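Local coordinates for isoaspartyl dipeptidase (Fervidobacterium islandicum, PDB 7CDH) that hydrolyses beta-aspartyl (isoaspartyl) dipeptides as a zinc-dependent M38 metallopeptidase of the amidohydrolase family, a primordial protein-repair enzyme, at the interface of chains A and B. Numbering follows the deposited sequence. Chains: chain A/B, Isoaspartyl dipeptidase.

The interface of chains A and B. Residues chain A 132-133, 165-167, 171; chain B 174.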
# COMPACT_ATOMS: atom_id res chain seq x y z
N VAL A 132 19.13 9.37 -1.77
CA VAL A 132 18.75 8.59 -0.56
C VAL A 132 17.36 9.07 -0.15
O VAL A 132 17.15 10.29 -0.10
CB VAL A 132 19.81 8.83 0.53
CG1 VAL A 132 19.32 8.38 1.88
CG2 VAL A 132 21.13 8.18 0.15
N PRO A 133 16.35 8.20 0.11
CA PRO A 133 16.46 6.74 0.08
C PRO A 133 16.51 6.17 -1.34
O PRO A 133 15.87 6.70 -2.24
CB PRO A 133 15.14 6.25 0.73
CG PRO A 133 14.14 7.31 0.43
CD PRO A 133 14.95 8.60 0.37
N SER A 165 20.74 14.15 -1.87
CA SER A 165 19.46 14.33 -1.18
C SER A 165 19.75 14.68 0.28
O SER A 165 18.87 14.52 1.10
CB SER A 165 18.63 13.12 -1.32
OG SER A 165 19.18 12.04 -0.59
N GLN A 166 20.97 15.13 0.56
CA GLN A 166 21.44 15.53 1.91
C GLN A 166 21.19 14.38 2.88
O GLN A 166 20.53 14.53 3.90
CB GLN A 166 20.79 16.86 2.32
CG GLN A 166 21.10 18.04 1.40
CD GLN A 166 22.57 18.40 1.33
OE1 GLN A 166 23.32 18.26 2.30
NE2 GLN A 166 23.01 18.83 0.14
N PRO A 167 21.75 13.19 2.63
CA PRO A 167 21.53 12.04 3.51
C PRO A 167 22.25 12.19 4.84
O PRO A 167 23.35 12.72 4.87
CB PRO A 167 22.17 10.88 2.75
CG PRO A 167 23.29 11.56 1.96
CD PRO A 167 22.67 12.88 1.53
N GLU A 171 21.08 7.22 7.87
CA GLU A 171 20.50 6.71 6.61
C GLU A 171 21.60 5.94 5.85
O GLU A 171 21.32 4.79 5.43
CB GLU A 171 19.95 7.84 5.74
CG GLU A 171 18.72 8.53 6.29
CD GLU A 171 18.22 9.66 5.40
OE1 GLU A 171 19.02 10.58 5.12
OE2 GLU A 171 17.04 9.61 4.95
N ARG B 174 15.83 17.44 3.12
CA ARG B 174 15.40 16.43 2.14
C ARG B 174 14.48 17.11 1.11
O ARG B 174 14.73 16.92 -0.11
CB ARG B 174 14.75 15.27 2.88
CG ARG B 174 14.14 14.20 1.96
CD ARG B 174 15.09 13.48 1.02
NE ARG B 174 16.41 13.31 1.60
CZ ARG B 174 16.72 12.46 2.57
NH1 ARG B 174 15.78 11.66 3.07
NH2 ARG B 174 17.96 12.41 3.02
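The guanidinium of B:Arg174 lies with one face under the backbone carbonyl of A:Val132, whose O sits 3.4 Å above the plane, over its centre. Around the rim, in plane, come chain A groups: the carboxylate of A:Glu171, the carbonyl of A:Ser165, and the backbone of A:Gln166 running into the ring nitrogen of A:Pro167. The planes of the A:Glu171 carboxylate and the guanidinium are 14° apart, nearly coplanar, and the groups meet end-on, NH1 and NH2 each taking one oxygen. B:Arg174 NH2 reaches A:Glu171 OE1 at 3.0 Å in an almost straight salt bridge, and NH1 reaches OE2 at 3.1 Å; each oxygen offers its syn lone pair. On the adjoining edge, NE and NH2 converge on one acceptor. NE lies 2.8 Å from A:Ser165 O, in the carbonyl plane and on a lone pair, whereas NH2, 3.0 Å from that same O, stands 42° out of the carbonyl plane. NH2 thus serves both partners, and the four bonds pin the guanidinium against rotation.

B:Arg174 starts with CG anti to the backbone N (chi1 174°), then bends at chi2 and chi3 to bring its head into the chain A loops. On the same side of the guanidinium as A:Val132 O, the A:Ser165 hydroxyl is tied to A:Val132: OG donates to A:Val132 O at 2.7 Å and accepts from A:Val132 N at 2.9 Å. These two bonds are likely to fix the carbonyl over the guanidinium, where its negative end would favour the positive charge. Were B:Arg174 cut back to an alanine, the A:Glu171 carboxylate would probably lose its cationic mate and A:Ser165 O both of its donors. A:Pro133, following a cis peptide bond, borders the site near NH1.

The arginine comes from helix 169-186 of one subunit and the glutamate from the same helix of its neighbour, a polar clasp that may steady the subunit packing of the eight-chain deposited assembly.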